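Local structure of cysteine desulfurase (Elizabethkingia anophelis NUHP1, 5VPR) at residues A[158-164]-A[191-196]; A[10-16]-A[392-398]; A[93-99]-A[241-247]; A[82-86]-A[297-301]; A[182-186]-A[337-343]. The protein probably removes sulfur from L-cysteine, leaving L-alanine and passing the sulfur to a carrier, with pyridoxal 5'-phosphate as cofactor. All blocks are in the same frame, centred on the assembly; numbering follows the deposited sequence.

Contact 1 (A[158-164]-A[191-196]); sequences LQIDVLD and EIIRKV
Running straight through chi2 and chi3 and bending only at chi4 (-51°), Lys195 reaches out from its helix and turns its ammonium toward two aspartates of 158-164. NZ donates to Asp164 OD1 at 3.2 Å, on the syn side and 18° out of the carboxylate plane; the ion pair from NZ to Asp161 OD1 is long, 3.7 Å. Ile160 carries CG1 between its backbone N and carbonyl carbon (chi1 65°), which sends CD1 across the end of Glu191, 3.4 Å from OE1. Its other branch, CG2, lies 3.8 Å from Ile192 CD1. Deeper in, Leu163 CD1 sits 3.9 Å from Ile192 CG2. The lysine charge would offset part of the negative charge that Asp161, Asp164 and Glu191 gather at this edge. Leu158, Ile192 and Val196 carry the apolar layer on to strand 171-177. This is a loop leading into short helix 163-166, packed beside helix 189-199 on one face of the central, mostly parallel sheet, as in the large domain of fold-type I pyridoxal phosphate enzymes.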
# COMPACT_ATOMS: atom_id res chain seq x y z
N LEU A 158 7.73 -15.89 -0.11
CA LEU A 158 9.15 -15.64 -0.36
C LEU A 158 10.00 -16.78 0.18
O LEU A 158 9.72 -17.36 1.23
CB LEU A 158 9.59 -14.33 0.29
CG LEU A 158 9.12 -13.04 -0.38
CD1 LEU A 158 9.60 -11.80 0.38
CD2 LEU A 158 9.59 -13.00 -1.83
N GLN A 159 11.07 -17.11 -0.56
CA GLN A 159 12.07 -18.08 -0.10
C GLN A 159 13.13 -17.31 0.69
O GLN A 159 14.24 -17.06 0.23
CB GLN A 159 12.66 -18.84 -1.28
N ILE A 160 12.76 -16.93 1.92
CA ILE A 160 13.60 -15.99 2.66
C ILE A 160 14.83 -16.64 3.25
O ILE A 160 15.76 -15.92 3.65
CB ILE A 160 12.83 -15.29 3.81
CG1 ILE A 160 12.41 -16.30 4.87
CG2 ILE A 160 11.64 -14.55 3.25
CD1 ILE A 160 11.88 -15.65 6.12
N ASP A 161 14.88 -17.97 3.31
CA ASP A 161 16.07 -18.62 3.83
C ASP A 161 17.27 -18.47 2.90
O ASP A 161 18.40 -18.77 3.31
CB ASP A 161 15.78 -20.10 4.10
CG ASP A 161 14.94 -20.31 5.37
OD1 ASP A 161 15.01 -19.45 6.27
OD2 ASP A 161 14.23 -21.34 5.46
N VAL A 162 17.07 -17.96 1.68
CA VAL A 162 18.21 -17.64 0.83
C VAL A 162 19.06 -16.54 1.46
O VAL A 162 20.27 -16.46 1.21
CB VAL A 162 17.71 -17.26 -0.58
CG1 VAL A 162 17.33 -15.79 -0.67
CG2 VAL A 162 18.76 -17.62 -1.60
N LEU A 163 18.47 -15.68 2.30
CA LEU A 163 19.23 -14.63 2.96
C LEU A 163 20.35 -15.20 3.82
O LEU A 163 21.39 -14.56 3.99
CB LEU A 163 18.31 -13.75 3.81
CG LEU A 163 17.18 -13.04 3.05
CD1 LEU A 163 16.30 -12.22 3.98
CD2 LEU A 163 17.77 -12.17 1.97
N ASP A 164 20.15 -16.41 4.36
CA ASP A 164 21.17 -17.04 5.19
C ASP A 164 22.49 -17.22 4.45
O ASP A 164 23.55 -17.19 5.07
CB ASP A 164 20.66 -18.39 5.70
CG ASP A 164 19.59 -18.25 6.77
OD1 ASP A 164 19.32 -17.11 7.20
OD2 ASP A 164 19.02 -19.29 7.18
N GLU A 191 10.81 -11.51 10.73
CA GLU A 191 11.85 -12.52 10.58
C GLU A 191 12.93 -12.06 9.60
O GLU A 191 14.12 -12.27 9.84
CB GLU A 191 11.21 -13.82 10.11
CG GLU A 191 12.13 -15.01 10.13
CD GLU A 191 11.43 -16.22 9.58
OE1 GLU A 191 12.11 -17.19 9.17
OE2 GLU A 191 10.18 -16.19 9.55
N ILE A 192 12.52 -11.43 8.49
CA ILE A 192 13.48 -10.94 7.50
C ILE A 192 14.40 -9.89 8.12
O ILE A 192 15.63 -9.96 7.99
CB ILE A 192 12.75 -10.37 6.27
CG1 ILE A 192 12.00 -11.47 5.52
CG2 ILE A 192 13.72 -9.61 5.36
CD1 ILE A 192 11.09 -10.93 4.38
N ILE A 193 13.82 -8.90 8.81
CA ILE A 193 14.62 -7.83 9.42
C ILE A 193 15.58 -8.40 10.45
O ILE A 193 16.76 -8.04 10.49
CB ILE A 193 13.69 -6.77 10.03
CG1 ILE A 193 13.01 -5.97 8.91
CG2 ILE A 193 14.47 -5.81 10.92
CD1 ILE A 193 12.01 -4.97 9.43
N ARG A 194 15.10 -9.33 11.29
CA ARG A 194 15.98 -9.99 12.25
C ARG A 194 17.16 -10.64 11.54
O ARG A 194 18.31 -10.49 11.97
CB ARG A 194 15.18 -11.02 13.06
CG ARG A 194 15.50 -11.01 14.53
CD ARG A 194 14.74 -12.10 15.30
NE ARG A 194 13.33 -12.13 14.93
CZ ARG A 194 12.75 -13.14 14.29
NH1 ARG A 194 13.47 -14.21 13.98
NH2 ARG A 194 11.46 -13.09 13.98
N LYS A 195 16.90 -11.37 10.45
CA LYS A 195 18.00 -11.97 9.69
C LYS A 195 18.94 -10.91 9.13
O LYS A 195 20.16 -11.07 9.19
CB LYS A 195 17.48 -12.84 8.55
CG LYS A 195 16.80 -14.14 8.95
CD LYS A 195 16.09 -14.74 7.72
CE LYS A 195 15.47 -16.11 8.00
NZ LYS A 195 16.46 -17.04 8.62
N VAL A 196 18.38 -9.83 8.56
CA VAL A 196 19.22 -8.82 7.94
C VAL A 196 20.08 -8.09 8.98
O VAL A 196 21.25 -7.79 8.73
CB VAL A 196 18.36 -7.83 7.13
CG1 VAL A 196 19.23 -6.70 6.57
CG2 VAL A 196 17.62 -8.54 6.00

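Contact 2 (A[10-16]-A[392-398]); sequences FDIQEIR and VYNTFEE
The Arg16 guanidinium takes Tyr393 O at its edge, practically in its plane, while Glu398 OE2 approaches obliquely with the carboxylate turned 88° against it. NH1 serves both: 2.8 Å to Tyr393 O and 2.9 Å to Glu398 OE2, the second reached from above the carboxylate plane as part of a salt bridge. The Phe10 ring meets Val392 CG2 at its edge, CE1 being 4.0 Å away. A bend at chi3 (64°) swings the arginine head round Thr395, whose CG2 rests 3.6 Å from Arg16 CD. Ile12 CD1 lies against the backbone, 3.5 Å from Val392 O, and Ile15 CG2 meets Val392 CG1. On Glu398 the other oxygen, OE1, is gripped by Asn394 ND2 and Thr395 N from opposite faces, so both carboxylate oxygens are occupied. Phe10 and Ile12 also reach His311 of helix 305-324. Thr395 OG1 accepts from Glu398 N at 2.9 Å, completing a capping box at the start of helix 396-413, and the N-terminal helix 12-17 is tied by Arg16 to that capped end.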
# COMPACT_ATOMS: atom_id res chain seq x y z
N PHE A 10 -18.93 -0.90 15.54
CA PHE A 10 -18.58 -0.92 14.12
C PHE A 10 -19.86 -1.11 13.31
O PHE A 10 -20.39 -2.22 13.22
CB PHE A 10 -17.58 -2.04 13.84
CG PHE A 10 -17.13 -2.13 12.41
CD1 PHE A 10 -16.07 -1.37 11.95
CD2 PHE A 10 -17.78 -2.97 11.52
CE1 PHE A 10 -15.65 -1.45 10.63
CE2 PHE A 10 -17.37 -3.06 10.20
CZ PHE A 10 -16.31 -2.29 9.75
N ASP A 11 -20.36 -0.02 12.72
CA ASP A 11 -21.61 -0.03 11.94
C ASP A 11 -21.25 0.09 10.46
O ASP A 11 -20.93 1.18 9.98
CB ASP A 11 -22.53 1.11 12.40
CG ASP A 11 -23.81 1.20 11.57
OD1 ASP A 11 -24.11 0.28 10.78
OD2 ASP A 11 -24.53 2.21 11.72
N ILE A 12 -21.33 -1.04 9.75
CA ILE A 12 -20.95 -1.05 8.33
C ILE A 12 -21.78 -0.05 7.54
O ILE A 12 -21.28 0.56 6.58
CB ILE A 12 -21.07 -2.48 7.77
CG1 ILE A 12 -20.66 -2.51 6.29
CG2 ILE A 12 -22.49 -3.03 7.96
CD1 ILE A 12 -19.23 -2.10 6.05
N GLN A 13 -23.04 0.16 7.92
CA GLN A 13 -23.89 1.09 7.19
C GLN A 13 -23.49 2.53 7.45
O GLN A 13 -23.55 3.38 6.55
CB GLN A 13 -25.36 0.85 7.54
CG GLN A 13 -25.95 -0.43 6.93
CD GLN A 13 -25.70 -0.55 5.43
OE1 GLN A 13 -25.96 0.38 4.67
NE2 GLN A 13 -25.20 -1.70 5.00
N GLU A 14 -23.08 2.85 8.68
CA GLU A 14 -22.57 4.19 8.94
C GLU A 14 -21.30 4.43 8.14
O GLU A 14 -21.09 5.53 7.61
CB GLU A 14 -22.34 4.39 10.44
CG GLU A 14 -22.21 5.85 10.86
CD GLU A 14 -20.82 6.42 10.60
OE1 GLU A 14 -19.87 5.64 10.44
OE2 GLU A 14 -20.70 7.67 10.55
N ILE A 15 -20.44 3.41 8.04
CA ILE A 15 -19.20 3.55 7.27
C ILE A 15 -19.52 3.82 5.80
O ILE A 15 -18.98 4.76 5.20
CB ILE A 15 -18.33 2.29 7.42
CG1 ILE A 15 -17.88 2.08 8.87
CG2 ILE A 15 -17.15 2.34 6.45
CD1 ILE A 15 -17.24 3.28 9.48
N ARG A 16 -20.39 3.00 5.21
CA ARG A 16 -20.68 3.13 3.78
C ARG A 16 -21.34 4.46 3.46
O ARG A 16 -21.17 4.99 2.35
CB ARG A 16 -21.58 1.98 3.30
CG ARG A 16 -20.87 0.63 3.15
CD ARG A 16 -21.81 -0.49 2.70
NE ARG A 16 -22.37 -0.27 1.36
CZ ARG A 16 -21.77 -0.61 0.22
NH1 ARG A 16 -20.57 -1.19 0.23
NH2 ARG A 16 -22.37 -0.36 -0.94
N VAL A 392 -12.69 -1.23 3.74
CA VAL A 392 -13.51 -1.26 4.95
C VAL A 392 -15.00 -1.18 4.63
O VAL A 392 -15.82 -1.66 5.42
CB VAL A 392 -13.07 -0.13 5.89
CG1 VAL A 392 -13.43 1.24 5.30
CG2 VAL A 392 -13.69 -0.33 7.27
N TYR A 393 -15.37 -0.60 3.49
CA TYR A 393 -16.78 -0.38 3.18
C TYR A 393 -17.43 -1.57 2.48
O TYR A 393 -18.64 -1.54 2.24
CB TYR A 393 -16.94 0.88 2.31
CG TYR A 393 -15.86 1.03 1.27
CD1 TYR A 393 -14.95 2.09 1.33
CD2 TYR A 393 -15.73 0.12 0.22
CE1 TYR A 393 -13.94 2.24 0.38
CE2 TYR A 393 -14.73 0.26 -0.74
CZ TYR A 393 -13.84 1.32 -0.65
OH TYR A 393 -12.83 1.46 -1.59
N ASN A 394 -16.67 -2.61 2.15
CA ASN A 394 -17.25 -3.76 1.46
C ASN A 394 -18.05 -4.63 2.44
O ASN A 394 -17.81 -4.62 3.65
CB ASN A 394 -16.16 -4.56 0.76
CG ASN A 394 -15.53 -3.80 -0.38
OD1 ASN A 394 -14.30 -3.72 -0.49
ND2 ASN A 394 -16.37 -3.23 -1.24
N THR A 395 -19.01 -5.37 1.90
CA THR A 395 -19.97 -6.11 2.71
C THR A 395 -20.03 -7.58 2.32
O THR A 395 -19.63 -7.98 1.22
CB THR A 395 -21.39 -5.52 2.57
OG1 THR A 395 -21.88 -5.79 1.25
CG2 THR A 395 -21.39 -4.02 2.80
N PHE A 396 -20.54 -8.40 3.23
CA PHE A 396 -20.79 -9.80 2.89
C PHE A 396 -21.83 -9.91 1.77
O PHE A 396 -21.71 -10.79 0.91
CB PHE A 396 -21.24 -10.56 4.14
CG PHE A 396 -20.22 -10.56 5.24
CD1 PHE A 396 -19.09 -11.35 5.15
CD2 PHE A 396 -20.38 -9.75 6.35
CE1 PHE A 396 -18.13 -11.34 6.16
CE2 PHE A 396 -19.43 -9.73 7.36
CZ PHE A 396 -18.31 -10.53 7.27
N GLU A 397 -22.82 -9.02 1.76
CA GLU A 397 -23.79 -9.04 0.66
C GLU A 397 -23.10 -8.81 -0.68
O GLU A 397 -23.49 -9.40 -1.70
CB GLU A 397 -24.88 -7.99 0.89
N GLU A 398 -22.05 -7.97 -0.70
CA GLU A 398 -21.33 -7.75 -1.95
C GLU A 398 -20.55 -8.99 -2.37
O GLU A 398 -20.43 -9.26 -3.57
CB GLU A 398 -20.39 -6.56 -1.82
CG GLU A 398 -21.10 -5.21 -1.84
CD GLU A 398 -20.13 -4.06 -1.62
OE1 GLU A 398 -19.07 -4.29 -0.99
OE2 GLU A 398 -20.44 -2.93 -2.06
O HOH W 1 -22.58 -2.58 -3.52

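Contact 3 (A[93-99]-A[241-247]); sequences YEVLFTK and GILYGKA
Strands 95-98 and 241-245 run antiparallel, their axes 4.5 Å apart at closest approach and their directions 148° apart, with Leu96 facing Leu243 and Thr98 facing Gly241 as hydrogen-bonded pairs. Leu243 N reaches Leu96 O at 2.8 Å, and Gly245 N continues the ladder to Glu94 O. On one face Ile242 CD1 lies 3.7 Å from Phe97 CD2, the two side chains side by side and pointing the same way, while the Val95 side chain crosses Ile242 obliquely, touching it with CG1. Leu96 and Leu243 run alongside each other on the other face, CD1 to CD2 4.1 Å. Strand 95-98 is outermost in the seven-stranded mixed sheet; 241-245, the one strand running against the others, lies between it and 226-230, as in the large-domain sheet of fold-type I pyridoxal phosphate enzymes. Beyond the ladder, Glu94 stretches past CG to take Ala247 N on the anti side of OE2, a straight bond of 2.7 Å at the start of helix 247-250. Its OE1 lies at the edge of the Tyr244 ring, 3.7 Å from CE1 with the planes 86° apart, and a water donates to both Glu94 OE1 and Tyr244 OH. Ala247 CB touches the edge of the Tyr93 ring, 3.8 Å from CE1.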
# COMPACT_ATOMS: atom_id res chain seq x y z
N TYR A 93 10.09 14.89 12.09
CA TYR A 93 10.96 15.14 10.95
C TYR A 93 11.45 13.87 10.27
O TYR A 93 12.16 13.97 9.26
CB TYR A 93 12.16 16.00 11.37
CG TYR A 93 12.92 15.53 12.60
CD1 TYR A 93 13.82 14.47 12.54
CD2 TYR A 93 12.76 16.18 13.82
CE1 TYR A 93 14.53 14.06 13.67
CE2 TYR A 93 13.46 15.78 14.95
CZ TYR A 93 14.34 14.73 14.87
OH TYR A 93 15.03 14.33 16.00
N GLU A 94 11.09 12.68 10.77
CA GLU A 94 11.34 11.45 10.04
C GLU A 94 10.24 11.14 9.02
O GLU A 94 10.39 10.19 8.25
CB GLU A 94 11.49 10.27 11.03
CG GLU A 94 12.74 10.40 11.95
CD GLU A 94 12.82 9.33 13.05
OE1 GLU A 94 11.78 9.00 13.65
OE2 GLU A 94 13.94 8.84 13.33
N VAL A 95 9.16 11.92 9.00
CA VAL A 95 8.04 11.68 8.09
C VAL A 95 8.18 12.63 6.91
O VAL A 95 8.07 13.85 7.08
CB VAL A 95 6.70 11.87 8.81
CG1 VAL A 95 5.52 11.55 7.87
CG2 VAL A 95 6.63 11.01 10.08
N LEU A 96 8.46 12.09 5.73
CA LEU A 96 8.61 12.90 4.52
C LEU A 96 7.39 12.75 3.62
O LEU A 96 6.97 11.62 3.33
CB LEU A 96 9.87 12.52 3.75
CG LEU A 96 11.15 12.24 4.54
CD1 LEU A 96 12.25 11.82 3.57
CD2 LEU A 96 11.60 13.44 5.36
N PHE A 97 6.85 13.87 3.15
CA PHE A 97 5.78 13.85 2.16
C PHE A 97 6.36 13.58 0.77
O PHE A 97 7.33 14.21 0.36
CB PHE A 97 5.02 15.19 2.15
CG PHE A 97 4.24 15.47 3.43
CD1 PHE A 97 4.60 16.54 4.26
CD2 PHE A 97 3.15 14.69 3.78
CE1 PHE A 97 3.88 16.81 5.43
CE2 PHE A 97 2.42 14.95 4.94
CZ PHE A 97 2.79 16.01 5.78
N THR A 98 5.74 12.65 0.05
CA THR A 98 6.16 12.39 -1.33
C THR A 98 4.91 12.41 -2.19
O THR A 98 3.81 12.67 -1.67
CB THR A 98 6.84 11.03 -1.45
OG1 THR A 98 5.87 10.03 -1.16
CG2 THR A 98 8.02 10.90 -0.44
N LYS A 99 5.03 12.05 -3.46
CA LYS A 99 3.87 11.99 -4.33
C LYS A 99 3.37 10.56 -4.54
O LYS A 99 2.45 10.36 -5.34
CB LYS A 99 4.18 12.65 -5.67
CG LYS A 99 4.86 14.03 -5.54
CD LYS A 99 4.18 14.98 -4.54
CE LYS A 99 4.13 16.42 -5.06
NZ LYS A 99 5.43 17.16 -5.02
N GLY A 241 1.96 10.46 -0.90
CA GLY A 241 2.56 9.32 -0.25
C GLY A 241 3.41 9.80 0.90
O GLY A 241 3.51 11.00 1.18
N ILE A 242 4.05 8.84 1.54
CA ILE A 242 4.89 9.09 2.69
C ILE A 242 6.14 8.25 2.54
O ILE A 242 6.07 7.10 2.10
CB ILE A 242 4.16 8.72 4.00
CG1 ILE A 242 2.99 9.67 4.22
CG2 ILE A 242 5.12 8.76 5.17
CD1 ILE A 242 3.44 11.09 4.60
N LEU A 243 7.29 8.83 2.87
CA LEU A 243 8.51 8.07 3.09
C LEU A 243 8.97 8.37 4.50
O LEU A 243 9.32 9.52 4.81
CB LEU A 243 9.59 8.42 2.06
CG LEU A 243 10.95 7.78 2.38
CD1 LEU A 243 10.81 6.26 2.31
CD2 LEU A 243 12.02 8.30 1.42
N TYR A 244 8.90 7.37 5.38
CA TYR A 244 9.53 7.46 6.70
C TYR A 244 10.96 6.94 6.60
O TYR A 244 11.23 5.97 5.90
CB TYR A 244 8.77 6.62 7.74
CG TYR A 244 9.64 6.19 8.91
CD1 TYR A 244 9.86 7.05 9.98
CD2 TYR A 244 10.24 4.92 8.95
CE1 TYR A 244 10.67 6.67 11.06
CE2 TYR A 244 11.03 4.53 10.02
CZ TYR A 244 11.25 5.41 11.06
OH TYR A 244 12.03 5.05 12.12
N GLY A 245 11.86 7.60 7.32
CA GLY A 245 13.19 7.05 7.53
C GLY A 245 13.73 7.36 8.91
O GLY A 245 13.50 8.46 9.42
N LYS A 246 14.41 6.40 9.54
CA LYS A 246 15.15 6.69 10.77
C LYS A 246 16.00 7.93 10.57
O LYS A 246 16.72 8.05 9.57
CB LYS A 246 16.07 5.52 11.15
CG LYS A 246 15.38 4.29 11.70
CD LYS A 246 16.44 3.40 12.37
CE LYS A 246 15.92 1.99 12.61
NZ LYS A 246 16.97 1.10 13.19
N ALA A 247 15.92 8.86 11.53
CA ALA A 247 16.74 10.08 11.44
C ALA A 247 18.21 9.74 11.26
O ALA A 247 18.90 10.36 10.45
CB ALA A 247 16.55 10.94 12.69
O HOH W 2 11.45 6.53 14.47
O HOH W 3 6.87 7.32 -0.52

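Contact 4 (A[82-86]-A[297-301]); sequences KVQRF and VDFME
Phe86 leaves its helix with CG anti to the backbone N (chi1 -176°), and the side chain crosses Val297 obliquely, its CB, CG and CD1 against the valine methyls. CB is 3.7 Å from Val297 CG1; CG touches both methyls. At CD1 the same CG1 comes to 3.6 Å, and Glu301 OE2 stands at the ring edge, its carboxylate nearly perpendicular to the ring. Val297 CG2 sits over one face, 4.1 Å from the centroid and 20° off the normal, a CH-pi contact. The far end, CZ, meets Met300 SD at 3.8 Å; this Met-aromatic contact is oblique, with the methionine CE at the ring edge. Helices 67-87 and 287-303 pack here with their short segments inclined at 42° and their axes 10.6 Å apart, and Val83 carries the apolar layer on to Val95 of the adjoining sheet. The extended Lys82 lays CD and CE along Asp298 before NZ takes OD2 at 2.7 Å on the syn side. Water bridges Lys82 O, as a donor at 2.8 Å, to Glu301 OE2, where the bond is weak.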
# COMPACT_ATOMS: atom_id res chain seq x y z
N LYS A 82 0.13 13.89 12.38
CA LYS A 82 -0.85 12.81 12.35
C LYS A 82 -0.25 11.54 11.75
O LYS A 82 -0.41 10.45 12.29
CB LYS A 82 -2.08 13.24 11.55
CG LYS A 82 -2.90 14.38 12.16
CD LYS A 82 -4.03 14.75 11.19
CE LYS A 82 -4.87 15.94 11.62
NZ LYS A 82 -5.96 16.15 10.59
N VAL A 83 0.46 11.68 10.62
CA VAL A 83 1.10 10.52 10.00
C VAL A 83 2.17 9.94 10.92
O VAL A 83 2.29 8.72 11.06
CB VAL A 83 1.68 10.90 8.62
CG1 VAL A 83 2.41 9.71 8.02
CG2 VAL A 83 0.57 11.37 7.68
N GLN A 84 2.97 10.82 11.55
CA GLN A 84 3.97 10.37 12.52
C GLN A 84 3.36 9.45 13.58
O GLN A 84 3.85 8.34 13.81
CB GLN A 84 4.64 11.58 13.19
CG GLN A 84 5.75 11.18 14.17
CD GLN A 84 5.97 12.17 15.30
OE1 GLN A 84 5.50 13.31 15.25
NE2 GLN A 84 6.70 11.74 16.32
N ARG A 85 2.29 9.91 14.23
CA ARG A 85 1.63 9.09 15.25
C ARG A 85 1.02 7.83 14.64
O ARG A 85 1.01 6.78 15.28
CB ARG A 85 0.57 9.92 15.97
CG ARG A 85 1.14 10.97 16.92
CD ARG A 85 0.06 11.64 17.77
NE ARG A 85 -0.81 12.47 16.94
CZ ARG A 85 -0.56 13.74 16.64
NH1 ARG A 85 0.54 14.33 17.10
NH2 ARG A 85 -1.41 14.42 15.87
N PHE A 86 0.53 7.93 13.41
CA PHE A 86 -0.09 6.80 12.72
C PHE A 86 0.87 5.64 12.54
O PHE A 86 0.49 4.47 12.73
CB PHE A 86 -0.64 7.29 11.38
CG PHE A 86 -1.40 6.26 10.60
CD1 PHE A 86 -2.65 5.82 11.03
CD2 PHE A 86 -0.90 5.76 9.41
CE1 PHE A 86 -3.37 4.89 10.29
CE2 PHE A 86 -1.61 4.82 8.66
CZ PHE A 86 -2.85 4.39 9.10
N VAL A 297 -5.76 9.56 7.60
CA VAL A 297 -5.33 8.97 8.86
C VAL A 297 -6.42 9.15 9.92
O VAL A 297 -6.76 8.21 10.65
CB VAL A 297 -4.00 9.60 9.31
CG1 VAL A 297 -3.71 9.25 10.78
CG2 VAL A 297 -2.87 9.11 8.42
N ASP A 298 -6.99 10.35 10.00
CA ASP A 298 -8.08 10.61 10.94
C ASP A 298 -9.24 9.64 10.71
O ASP A 298 -9.84 9.13 11.67
CB ASP A 298 -8.57 12.05 10.79
CG ASP A 298 -7.60 13.08 11.36
OD1 ASP A 298 -6.64 12.70 12.07
OD2 ASP A 298 -7.79 14.29 11.08
N PHE A 299 -9.58 9.38 9.45
CA PHE A 299 -10.68 8.47 9.14
C PHE A 299 -10.40 7.07 9.66
O PHE A 299 -11.26 6.44 10.30
CB PHE A 299 -10.93 8.43 7.63
CG PHE A 299 -11.81 7.29 7.21
CD1 PHE A 299 -13.18 7.33 7.47
CD2 PHE A 299 -11.28 6.17 6.60
CE1 PHE A 299 -14.01 6.27 7.10
CE2 PHE A 299 -12.11 5.10 6.23
CZ PHE A 299 -13.48 5.16 6.49
N MET A 300 -9.20 6.57 9.39
CA MET A 300 -8.84 5.25 9.88
C MET A 300 -8.82 5.21 11.40
O MET A 300 -9.34 4.25 12.00
CB MET A 300 -7.49 4.84 9.29
CG MET A 300 -7.55 4.63 7.78
SD MET A 300 -6.07 3.90 7.06
CE MET A 300 -6.00 2.28 7.86
N GLU A 301 -8.27 6.24 12.05
CA GLU A 301 -8.29 6.24 13.52
C GLU A 301 -9.72 6.33 14.04
O GLU A 301 -10.05 5.72 15.07
CB GLU A 301 -7.44 7.39 14.08
CG GLU A 301 -5.99 7.42 13.58
CD GLU A 301 -5.01 6.60 14.43
OE1 GLU A 301 -5.43 5.65 15.11
OE2 GLU A 301 -3.79 6.94 14.41
O HOH W 4 -2.71 10.15 13.90

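Contact 5 (A[182-186]-A[337-343]); sequences ALGIV and NRAGVVS
Gly184 O accepts from Ala339 N at 2.8 Å, in the carbonyl plane, and Arg338 CA makes a further CA-H...O approach to the same oxygen at 3.1 Å. Val186 N then bonds Asn337 O almost straight (175° at the hydrogen, 2.9 Å), so two backbone bonds flank the single bridge of Ile185 with Arg338. At the other end Ser343 OG donates to Ala182 O at 3.0 Å, and Leu183 CD2 lies 3.7 Å from the serine CB. Val341 stands against the glycine, CB 3.8 Å from Gly184 CA. Arg338 CD lies 3.2 Å from Leu183 O, and the bend at chi3 (-46°) turns NE onto Val341 O, 3.0 Å away and exactly in the guanidinium plane; NH2 goes on to Gln320. Val186 CG2 closes on Ala339 CB, while Asn337 ND2 lies beside Val186 CB. Two main-chain bonds and one serine hydroxyl thus hold the loop after strand 171-177 against the chain entering strand 341-345, while the arginine's NE bond to Val341 O closes back within its own segment.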
# COMPACT_ATOMS: atom_id res chain seq x y z
N ALA A 182 -0.19 -8.49 -5.85
CA ALA A 182 -0.93 -9.40 -6.73
C ALA A 182 -1.76 -10.40 -5.94
O ALA A 182 -2.94 -10.62 -6.24
CB ALA A 182 0.04 -10.14 -7.65
N LEU A 183 -1.16 -11.01 -4.92
CA LEU A 183 -1.82 -12.06 -4.14
C LEU A 183 -2.22 -11.62 -2.74
O LEU A 183 -3.00 -12.33 -2.10
CB LEU A 183 -0.91 -13.29 -4.05
CG LEU A 183 -0.54 -13.98 -5.36
CD1 LEU A 183 0.41 -15.14 -5.11
CD2 LEU A 183 -1.80 -14.48 -6.08
N GLY A 184 -1.73 -10.48 -2.26
CA GLY A 184 -2.04 -10.06 -0.91
C GLY A 184 -1.30 -10.82 0.18
O GLY A 184 -1.69 -10.75 1.35
N ILE A 185 -0.24 -11.54 -0.17
CA ILE A 185 0.46 -12.35 0.83
C ILE A 185 1.21 -11.44 1.79
O ILE A 185 1.91 -10.51 1.37
CB ILE A 185 1.39 -13.35 0.14
CG1 ILE A 185 0.54 -14.52 -0.39
CG2 ILE A 185 2.47 -13.84 1.11
CD1 ILE A 185 1.24 -15.45 -1.36
N VAL A 186 1.04 -11.68 3.09
CA VAL A 186 1.77 -10.94 4.11
C VAL A 186 3.15 -11.58 4.26
O VAL A 186 3.27 -12.71 4.72
CB VAL A 186 1.02 -10.93 5.44
CG1 VAL A 186 1.85 -10.23 6.52
CG2 VAL A 186 -0.35 -10.28 5.26
N ASN A 337 -1.20 -16.56 4.80
CA ASN A 337 -1.70 -15.39 5.51
C ASN A 337 -1.75 -14.20 4.54
O ASN A 337 -0.73 -13.82 3.96
CB ASN A 337 -0.78 -15.11 6.71
CG ASN A 337 -1.11 -13.81 7.43
OD1 ASN A 337 -2.23 -13.29 7.35
ND2 ASN A 337 -0.13 -13.27 8.15
N ARG A 338 -2.94 -13.63 4.35
CA ARG A 338 -3.13 -12.63 3.31
C ARG A 338 -3.92 -11.45 3.85
O ARG A 338 -4.71 -11.58 4.79
CB ARG A 338 -3.85 -13.20 2.08
CG ARG A 338 -3.10 -14.35 1.42
CD ARG A 338 -3.66 -14.63 0.02
NE ARG A 338 -5.12 -14.66 0.01
CZ ARG A 338 -5.85 -15.67 0.45
NH1 ARG A 338 -5.26 -16.75 0.96
NH2 ARG A 338 -7.17 -15.60 0.39
N ALA A 339 -3.70 -10.30 3.23
CA ALA A 339 -4.35 -9.05 3.62
C ALA A 339 -5.22 -8.60 2.45
O ALA A 339 -4.72 -8.12 1.43
CB ALA A 339 -3.32 -7.98 3.99
N GLY A 340 -6.53 -8.81 2.60
CA GLY A 340 -7.53 -8.15 1.78
C GLY A 340 -7.62 -8.55 0.32
O GLY A 340 -8.25 -7.82 -0.45
N VAL A 341 -7.04 -9.67 -0.09
CA VAL A 341 -6.98 -10.03 -1.51
C VAL A 341 -7.32 -11.51 -1.66
O VAL A 341 -6.66 -12.36 -1.06
CB VAL A 341 -5.59 -9.75 -2.11
CG1 VAL A 341 -5.55 -10.21 -3.56
CG2 VAL A 341 -5.21 -8.26 -2.01
N VAL A 342 -8.33 -11.82 -2.49
CA VAL A 342 -8.58 -13.18 -2.99
C VAL A 342 -8.28 -13.18 -4.48
O VAL A 342 -8.98 -12.53 -5.27
CB VAL A 342 -10.03 -13.65 -2.78
CG1 VAL A 342 -10.10 -15.17 -2.89
CG2 VAL A 342 -10.60 -13.16 -1.49
N SER A 343 -7.28 -13.96 -4.88
CA SER A 343 -6.96 -14.18 -6.29
C SER A 343 -7.39 -15.58 -6.68
O SER A 343 -7.20 -16.53 -5.91
CB SER A 343 -5.47 -13.98 -6.56
OG SER A 343 -5.16 -12.61 -6.55

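Contacts 3 and 4 adjoin: Val83 CG1 of helix 67-87 lies 3.6 Å from Val95 CG1 and 3.8 Å from Ile242 CD1, so the helix pair sits on the margin of the large sheet. Contact 4 also reaches contact 2, where Phe299 CZ comes within 4.1 Å of Val392 CG1. Contact 1 lies on the same large sheet, a loop and short helix beside helix 189-199, its centre about 25 Å from that of contact 3. Contact 5 joins the loop leading to the helix of contact 1 with the smaller antiparallel sheet; its nearest atoms are about 6 Å from contact 1 and 7 Å from contact 2. The cofactor-bearing Lys233 follows strand 226-230, the sheet neighbour of strand 241-245 in contact 3.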